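Local coordinates for GTPase-activating protein GYP1 (Saccharomyces cerevisiae, PDB 1FKM), which stimulates GTP hydrolysis by the Ypt/Rab GTPases Ypt1 and Ypt7 through its TBC domain, supplying an arginine finger and a glutamine finger in trans, at residues Asp93-Thr97 with Tyr129-Asp135; Thr86-Glu91 with Gln114-Tyr118. All blocks are in the same frame, centred on the assembly; numbering follows the deposited sequence.

Interaction 1. Residues Asp93-Thr97 with Tyr129-Asp135; sequences DIPRT and YVQGIND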
ATOM      1  N   ASP A  93      15.981  -9.406   0.041  1.00 29.42           N
ATOM      2  CA  ASP A  93      14.526  -9.436   0.187  1.00 30.37           C
ATOM      3  C   ASP A  93      13.700  -9.463  -1.098  1.00 30.11           C
ATOM      4  O   ASP A  93      12.606 -10.030  -1.121  1.00 30.12           O
ATOM      5  CB  ASP A  93      14.061  -8.257   1.045  1.00 42.46           C
ATOM      6  CG  ASP A  93      14.263  -8.500   2.526  1.00 45.16           C
ATOM      7  OD1 ASP A  93      14.810  -9.564   2.889  1.00 45.73           O
ATOM      8  OD2 ASP A  93      13.871  -7.627   3.329  1.00 46.50           O
ATOM      9  N   ILE A  94      14.209  -8.861  -2.167  1.00 27.28           N
ATOM     10  CA  ILE A  94      13.468  -8.814  -3.422  1.00 28.84           C
ATOM     11  C   ILE A  94      12.965 -10.171  -3.931  1.00 30.86           C
ATOM     12  O   ILE A  94      11.756 -10.373  -4.078  1.00 29.65           O
ATOM     13  CB  ILE A  94      14.302  -8.136  -4.534  1.00 34.20           C
ATOM     14  CG1 ILE A  94      14.506  -6.658  -4.198  1.00 34.37           C
ATOM     15  CG2 ILE A  94      13.600  -8.279  -5.883  1.00 35.24           C
ATOM     16  CD1 ILE A  94      13.215  -5.867  -4.115  1.00 35.46           C
ATOM     17  N   PRO A  95      13.881 -11.115  -4.203  1.00 34.86           N
ATOM     18  CA  PRO A  95      13.495 -12.441  -4.699  1.00 35.93           C
ATOM     19  C   PRO A  95      12.494 -13.165  -3.803  1.00 35.69           C
ATOM     20  O   PRO A  95      11.820 -14.098  -4.243  1.00 37.02           O
ATOM     21  CB  PRO A  95      14.831 -13.183  -4.776  1.00 45.98           C
ATOM     22  CG  PRO A  95      15.813 -12.093  -5.028  1.00 46.61           C
ATOM     23  CD  PRO A  95      15.346 -11.024  -4.072  1.00 46.20           C
ATOM     24  N   ARG A  96      12.395 -12.729  -2.552  1.00 32.14           N
ATOM     25  CA  ARG A  96      11.490 -13.355  -1.593  1.00 32.87           C
ATOM     26  C   ARG A  96      10.184 -12.593  -1.342  1.00 33.76           C
ATOM     27  O   ARG A  96       9.406 -12.970  -0.464  1.00 34.38           O
ATOM     28  CB  ARG A  96      12.224 -13.564  -0.264  1.00 37.66           C
ATOM     29  CG  ARG A  96      13.554 -14.303  -0.398  1.00 40.77           C
ATOM     30  CD  ARG A  96      14.142 -14.655   0.965  1.00 45.21           C
ATOM     31  NE  ARG A  96      14.464 -13.472   1.760  1.00 48.81           N
ATOM     32  CZ  ARG A  96      14.833 -13.511   3.039  1.00 50.82           C
ATOM     33  NH1 ARG A  96      14.926 -14.674   3.669  1.00 52.17           N
ATOM     34  NH2 ARG A  96      15.107 -12.387   3.687  1.00 51.20           N
ATOM     35  N   THR A  97       9.942 -11.534  -2.111  1.00 33.33           N
ATOM     36  CA  THR A  97       8.725 -10.731  -1.965  1.00 33.17           C
ATOM     37  C   THR A  97       7.571 -11.319  -2.785  1.00 31.67           C
ATOM     38  O   THR A  97       7.756 -11.688  -3.941  1.00 31.27           O
ATOM     39  CB  THR A  97       8.971  -9.273  -2.420  1.00 33.10           C
ATOM     40  OG1 THR A  97       9.972  -8.681  -1.585  1.00 32.58           O
ATOM     41  CG2 THR A  97       7.695  -8.452  -2.324  1.00 35.60           C
ATOM     42  N   TYR A 129      17.071   0.797   4.350  1.00 26.61           N
ATOM     43  CA  TYR A 129      16.055  -0.137   3.891  1.00 26.46           C
ATOM     44  C   TYR A 129      15.478  -0.844   5.114  1.00 26.30           C
ATOM     45  O   TYR A 129      16.217  -1.274   5.997  1.00 25.78           O
ATOM     46  CB  TYR A 129      16.640  -1.180   2.939  1.00 27.49           C
ATOM     47  CG  TYR A 129      15.670  -2.309   2.677  1.00 28.06           C
ATOM     48  CD1 TYR A 129      14.485  -2.083   1.977  1.00 28.75           C
ATOM     49  CD2 TYR A 129      15.904  -3.586   3.184  1.00 29.14           C
ATOM     50  CE1 TYR A 129      13.553  -3.096   1.794  1.00 30.27           C
ATOM     51  CE2 TYR A 129      14.979  -4.607   3.007  1.00 30.18           C
ATOM     52  CZ  TYR A 129      13.804  -4.355   2.310  1.00 30.38           C
ATOM     53  OH  TYR A 129      12.877  -5.358   2.125  1.00 34.30           O
ATOM     54  N   VAL A 130      14.155  -0.955   5.167  1.00 22.69           N
ATOM     55  CA  VAL A 130      13.503  -1.618   6.284  1.00 23.01           C
ATOM     56  C   VAL A 130      12.530  -2.646   5.743  1.00 22.58           C
ATOM     57  O   VAL A 130      11.711  -2.340   4.874  1.00 21.04           O
ATOM     58  CB  VAL A 130      12.730  -0.613   7.164  1.00 32.80           C
ATOM     59  CG1 VAL A 130      12.140  -1.328   8.381  1.00 33.78           C
ATOM     60  CG2 VAL A 130      13.653   0.511   7.594  1.00 35.96           C
ATOM     61  N   GLN A 131      12.628  -3.871   6.249  1.00 26.43           N
ATOM     62  CA  GLN A 131      11.748  -4.942   5.811  1.00 29.45           C
ATOM     63  C   GLN A 131      10.318  -4.468   6.037  1.00 29.22           C
ATOM     64  O   GLN A 131       9.968  -3.991   7.124  1.00 27.68           O
ATOM     65  CB  GLN A 131      12.034  -6.221   6.602  1.00 46.54           C
ATOM     66  CG  GLN A 131      11.377  -7.463   6.026  1.00 53.80           C
ATOM     67  CD  GLN A 131      11.946  -8.743   6.606  1.00 57.80           C
ATOM     68  OE1 GLN A 131      11.829  -9.003   7.805  1.00 59.25           O
ATOM     69  NE2 GLN A 131      12.572  -9.550   5.755  1.00 59.48           N
ATOM     70  N   GLY A 132       9.502  -4.592   4.996  1.00 28.53           N
ATOM     71  CA  GLY A 132       8.128  -4.140   5.064  1.00 26.81           C
ATOM     72  C   GLY A 132       7.899  -3.168   3.921  1.00 26.87           C
ATOM     73  O   GLY A 132       6.821  -3.133   3.325  1.00 25.41           O
ATOM     74  N   ILE A 133       8.922  -2.374   3.608  1.00 22.46           N
ATOM     75  CA  ILE A 133       8.823  -1.412   2.515  1.00 22.83           C
ATOM     76  C   ILE A 133       8.773  -2.165   1.190  1.00 21.08           C
ATOM     77  O   ILE A 133       8.204  -1.680   0.206  1.00 22.23           O
ATOM     78  CB  ILE A 133      10.023  -0.450   2.505  1.00 28.17           C
ATOM     79  CG1 ILE A 133      10.084   0.320   3.827  1.00 30.65           C
ATOM     80  CG2 ILE A 133       9.897   0.522   1.346  1.00 29.20           C
ATOM     81  CD1 ILE A 133       8.850   1.158   4.105  1.00 34.69           C
ATOM     82  N   ASN A 134       9.369  -3.353   1.166  1.00 21.71           N
ATOM     83  CA  ASN A 134       9.362  -4.175  -0.044  1.00 22.41           C
ATOM     84  C   ASN A 134       7.933  -4.624  -0.339  1.00 23.13           C
ATOM     85  O   ASN A 134       7.570  -4.862  -1.489  1.00 23.32           O
ATOM     86  CB  ASN A 134      10.283  -5.389   0.116  1.00 21.77           C
ATOM     87  CG  ASN A 134       9.921  -6.253   1.307  1.00 23.98           C
ATOM     88  OD1 ASN A 134       9.784  -5.764   2.429  1.00 24.15           O
ATOM     89  ND2 ASN A 134       9.777  -7.551   1.071  1.00 24.25           N
ATOM     90  N   ASP A 135       7.120  -4.737   0.706  1.00 21.96           N
ATOM     91  CA  ASP A 135       5.730  -5.128   0.515  1.00 24.03           C
ATOM     92  C   ASP A 135       4.918  -3.922   0.050  1.00 23.58           C
ATOM     93  O   ASP A 135       4.144  -4.014  -0.905  1.00 23.00           O
ATOM     94  CB  ASP A 135       5.125  -5.650   1.824  1.00 30.41           C
ATOM     95  CG  ASP A 135       5.771  -6.934   2.296  1.00 34.07           C
ATOM     96  OD1 ASP A 135       5.719  -7.939   1.555  1.00 34.49           O
ATOM     97  OD2 ASP A 135       6.327  -6.935   3.414  1.00 37.28           O
TER
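Both catalytic fingers of this TBC domain, R96 and Q131, meet at one carboxylate, that of D93. D93 OD1 accepts R96 NH2 at 2.9 Å in a salt bridge, while D93 OD2 takes Y129 OH (2.8 Å) and, weakly, Q131 NE2 (3.4 Å). A carboxylate suits this place: its two oxygens serve three donors. R96 NE bonds weakly to I92 O. The fingertips stay 4.3 Å apart, R96 NH2 to Q131 NE2, with no bond between them. N134 ND2 donates to T97 OG1 (2.9 Å, nearly linear), and N134 OD1 receives G132 N (2.8 Å) at the start of the helix. T97 OG1 in turn donates to D93 O at 3.0 Å. At the backbone angles of G132, the N-cap, a CB would press against Q131 O, so glycine fits here. The contact joins the loop following helix 83-93 to the start of helix 133-145; I94 packs against helix 107-123, and Q131 O accepts N238 ND2.

Interaction 2. Residues Thr86-Glu91 with Gln114-Tyr118; sequences TWHQIE and QRILY
Two α-helical segments of the all-helical TBC domain, 86-91 on helix 83-93 and 114-118 on helix 107-123, cross at 129° between their N-to-C directions, with axes 9.8 Å apart at closest approach. The register pairs W87 with Y118 (CA to CA 6.1 Å) and I90 with Q114 (6.6 Å). With chi1 t and chi2 p, Q114 folds its chain over the indole: Q114 CG lies 3.6 Å from the centroid of the six-membered ring of W87, a CH-pi contact, and Q114 NE2 reaches W87 O at 3.0 Å as a hydrogen bond. W87, chi1 t, turns the edge of its six-membered ring to the face of Y118, also chi1 t, in a T-shaped pair with centroids 5.0 Å apart and planes at 80°. I90 (m, t) packs beside them, I90 CD1 3.4 Å from Y118 CA and I90 CG2 4.1 Å from L117 CB. Glutamine suits its place by offering both methylenes and an amide. Apolar and aromatic packing thus dominates, while Q114 NE2 adds a second donor to a carbonyl already bonded to E91 N within its helix.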
ATOM      1  N   THR A  86      23.810  -1.618   1.269  1.00 24.17           N
ATOM      2  CA  THR A  86      22.360  -1.419   1.239  1.00 24.18           C
ATOM      3  C   THR A  86      21.773  -2.121   0.019  1.00 22.25           C
ATOM      4  O   THR A  86      20.699  -2.728   0.086  1.00 20.48           O
ATOM      5  CB  THR A  86      22.013   0.087   1.195  1.00 25.37           C
ATOM      6  OG1 THR A  86      22.396   0.685   2.435  1.00 23.39           O
ATOM      7  CG2 THR A  86      20.511   0.301   0.975  1.00 22.02           C
ATOM      8  N   TRP A  87      22.486  -2.030  -1.097  1.00 21.54           N
ATOM      9  CA  TRP A  87      22.055  -2.681  -2.327  1.00 23.44           C
ATOM     10  C   TRP A  87      21.915  -4.189  -2.083  1.00 23.88           C
ATOM     11  O   TRP A  87      20.933  -4.810  -2.491  1.00 22.52           O
ATOM     12  CB  TRP A  87      23.076  -2.401  -3.437  1.00 24.14           C
ATOM     13  CG  TRP A  87      22.806  -3.100  -4.741  1.00 25.45           C
ATOM     14  CD1 TRP A  87      23.252  -4.337  -5.115  1.00 27.98           C
ATOM     15  CD2 TRP A  87      22.018  -2.612  -5.831  1.00 26.93           C
ATOM     16  NE1 TRP A  87      22.790  -4.647  -6.369  1.00 27.88           N
ATOM     17  CE2 TRP A  87      22.030  -3.608  -6.834  1.00 28.77           C
ATOM     18  CE3 TRP A  87      21.301  -1.430  -6.061  1.00 28.77           C
ATOM     19  CZ2 TRP A  87      21.355  -3.458  -8.047  1.00 28.57           C
ATOM     20  CZ3 TRP A  87      20.630  -1.281  -7.268  1.00 30.26           C
ATOM     21  CH2 TRP A  87      20.661  -2.292  -8.247  1.00 29.78           C
ATOM     22  N   HIS A  88      22.891  -4.776  -1.400  1.00 23.43           N
ATOM     23  CA  HIS A  88      22.849  -6.213  -1.128  1.00 26.14           C
ATOM     24  C   HIS A  88      21.778  -6.578  -0.105  1.00 24.78           C
ATOM     25  O   HIS A  88      21.181  -7.646  -0.170  1.00 23.86           O
ATOM     26  CB  HIS A  88      24.233  -6.690  -0.681  1.00 31.91           C
ATOM     27  CG  HIS A  88      25.228  -6.739  -1.797  1.00 36.26           C
ATOM     28  ND1 HIS A  88      26.571  -6.489  -1.615  1.00 40.48           N
ATOM     29  CD2 HIS A  88      25.071  -7.004  -3.117  1.00 38.60           C
ATOM     30  CE1 HIS A  88      27.198  -6.595  -2.773  1.00 40.63           C
ATOM     31  NE2 HIS A  88      26.311  -6.907  -3.701  1.00 39.85           N
ATOM     32  N   GLN A  89      21.530  -5.679   0.836  1.00 24.75           N
ATOM     33  CA  GLN A  89      20.509  -5.897   1.852  1.00 24.80           C
ATOM     34  C   GLN A  89      19.140  -5.993   1.170  1.00 24.65           C
ATOM     35  O   GLN A  89      18.283  -6.784   1.572  1.00 23.80           O
ATOM     36  CB  GLN A  89      20.542  -4.738   2.846  1.00 29.96           C
ATOM     37  CG  GLN A  89      19.350  -4.614   3.752  1.00 33.31           C
ATOM     38  CD  GLN A  89      19.485  -3.422   4.687  1.00 35.66           C
ATOM     39  OE1 GLN A  89      19.911  -2.344   4.275  1.00 37.90           O
ATOM     40  NE2 GLN A  89      19.116  -3.609   5.947  1.00 38.22           N
ATOM     41  N   ILE A  90      18.942  -5.193   0.128  1.00 22.07           N
ATOM     42  CA  ILE A  90      17.678  -5.201  -0.608  1.00 23.55           C
ATOM     43  C   ILE A  90      17.595  -6.423  -1.510  1.00 24.54           C
ATOM     44  O   ILE A  90      16.524  -6.996  -1.713  1.00 25.59           O
ATOM     45  CB  ILE A  90      17.544  -3.933  -1.463  1.00 22.63           C
ATOM     46  CG1 ILE A  90      17.405  -2.718  -0.542  1.00 21.77           C
ATOM     47  CG2 ILE A  90      16.343  -4.042  -2.401  1.00 21.85           C
ATOM     48  CD1 ILE A  90      17.515  -1.411  -1.270  1.00 20.85           C
ATOM     49  N   GLU A  91      18.745  -6.812  -2.043  1.00 24.78           N
ATOM     50  CA  GLU A  91      18.868  -7.963  -2.927  1.00 29.16           C
ATOM     51  C   GLU A  91      18.400  -9.226  -2.214  1.00 29.10           C
ATOM     52  O   GLU A  91      17.869 -10.147  -2.835  1.00 28.58           O
ATOM     53  CB  GLU A  91      20.328  -8.116  -3.342  1.00 45.95           C
ATOM     54  CG  GLU A  91      20.623  -9.292  -4.239  1.00 54.17           C
ATOM     55  CD  GLU A  91      22.113  -9.523  -4.387  1.00 58.06           C
ATOM     56  OE1 GLU A  91      22.832  -8.560  -4.730  1.00 58.76           O
ATOM     57  OE2 GLU A  91      22.564 -10.667  -4.160  1.00 61.35           O
ATOM     58  N   GLN A 114      14.295  -3.542  -7.192  1.00 18.75           N
ATOM     59  CA  GLN A 114      15.602  -3.355  -6.564  1.00 21.25           C
ATOM     60  C   GLN A 114      16.020  -1.884  -6.671  1.00 20.21           C
ATOM     61  O   GLN A 114      16.441  -1.269  -5.683  1.00 19.58           O
ATOM     62  CB  GLN A 114      16.633  -4.255  -7.261  1.00 24.97           C
ATOM     63  CG  GLN A 114      18.099  -4.047  -6.872  1.00 30.89           C
ATOM     64  CD  GLN A 114      18.452  -4.608  -5.505  1.00 33.03           C
ATOM     65  OE1 GLN A 114      17.985  -5.682  -5.119  1.00 34.82           O
ATOM     66  NE2 GLN A 114      19.301  -3.893  -4.773  1.00 32.28           N
ATOM     67  N   ARG A 115      15.893  -1.323  -7.868  1.00 20.30           N
ATOM     68  CA  ARG A 115      16.268   0.074  -8.098  1.00 19.27           C
ATOM     69  C   ARG A 115      15.378   1.048  -7.329  1.00 18.70           C
ATOM     70  O   ARG A 115      15.862   2.016  -6.734  1.00 17.96           O
ATOM     71  CB  ARG A 115      16.214   0.404  -9.594  1.00 22.12           C
ATOM     72  CG  ARG A 115      17.265  -0.309 -10.438  1.00 28.70           C
ATOM     73  CD  ARG A 115      17.281   0.223 -11.867  1.00 31.52           C
ATOM     74  NE  ARG A 115      16.174  -0.270 -12.683  1.00 33.44           N
ATOM     75  CZ  ARG A 115      16.213  -1.387 -13.406  1.00 36.74           C
ATOM     76  NH1 ARG A 115      17.308  -2.139 -13.414  1.00 35.71           N
ATOM     77  NH2 ARG A 115      15.163  -1.751 -14.137  1.00 34.84           N
ATOM     78  N   ILE A 116      14.074   0.799  -7.354  1.00 18.73           N
ATOM     79  CA  ILE A 116      13.130   1.659  -6.644  1.00 19.57           C
ATOM     80  C   ILE A 116      13.428   1.707  -5.149  1.00 18.73           C
ATOM     81  O   ILE A 116      13.530   2.785  -4.555  1.00 20.15           O
ATOM     82  CB  ILE A 116      11.677   1.167  -6.844  1.00 18.20           C
ATOM     83  CG1 ILE A 116      11.272   1.332  -8.313  1.00 18.22           C
ATOM     84  CG2 ILE A 116      10.738   1.946  -5.933  1.00 18.99           C
ATOM     85  CD1 ILE A 116       9.946   0.651  -8.679  1.00 18.08           C
ATOM     86  N   LEU A 117      13.572   0.537  -4.538  1.00 15.04           N
ATOM     87  CA  LEU A 117      13.829   0.474  -3.109  1.00 15.95           C
ATOM     88  C   LEU A 117      15.201   1.009  -2.747  1.00 17.05           C
ATOM     89  O   LEU A 117      15.372   1.636  -1.701  1.00 16.96           O
ATOM     90  CB  LEU A 117      13.689  -0.962  -2.606  1.00 17.87           C
ATOM     91  CG  LEU A 117      12.273  -1.532  -2.742  1.00 19.16           C
ATOM     92  CD1 LEU A 117      12.260  -2.984  -2.277  1.00 18.72           C
ATOM     93  CD2 LEU A 117      11.302  -0.703  -1.921  1.00 19.23           C
ATOM     94  N   TYR A 118      16.175   0.765  -3.616  1.00 18.01           N
ATOM     95  CA  TYR A 118      17.531   1.234  -3.364  1.00 19.95           C
ATOM     96  C   TYR A 118      17.552   2.757  -3.323  1.00 19.33           C
ATOM     97  O   TYR A 118      18.125   3.354  -2.407  1.00 20.61           O
ATOM     98  CB  TYR A 118      18.477   0.732  -4.457  1.00 20.36           C
ATOM     99  CG  TYR A 118      19.899   1.218  -4.299  1.00 23.24           C
ATOM    100  CD1 TYR A 118      20.680   0.813  -3.216  1.00 22.61           C
ATOM    101  CD2 TYR A 118      20.458   2.097  -5.226  1.00 26.75           C
ATOM    102  CE1 TYR A 118      21.991   1.272  -3.058  1.00 27.74           C
ATOM    103  CE2 TYR A 118      21.766   2.566  -5.079  1.00 29.07           C
ATOM    104  CZ  TYR A 118      22.526   2.150  -3.994  1.00 29.95           C
ATOM    105  OH  TYR A 118      23.810   2.632  -3.838  1.00 31.37           O
TER

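Overall arrangement
Interactions 1 and 2 lie in one part of the TBC domain, their centres about 9 Å apart, and their segments alternate along the chain: 86-91, 93-97, 114-118, 129-135. Helix 83-93 thus packs on helix 107-123 in interaction 2 and, just beyond, leads into the arginine-finger loop of interaction 1. The two share a packing seam. I94 CD1 meets L117 CD1 at 3.5 Å, and the Y129 ring lies on helix 83-93, with Y129 CG 3.7 Å from I90 CG1 and Y129 CD2 3.6 Å from Q89 CG. Interaction 2 contains neither finger: the side chain of E91 is about 9 Å from that of R96, and the side chain of L117 about 9 Å from that of Q131.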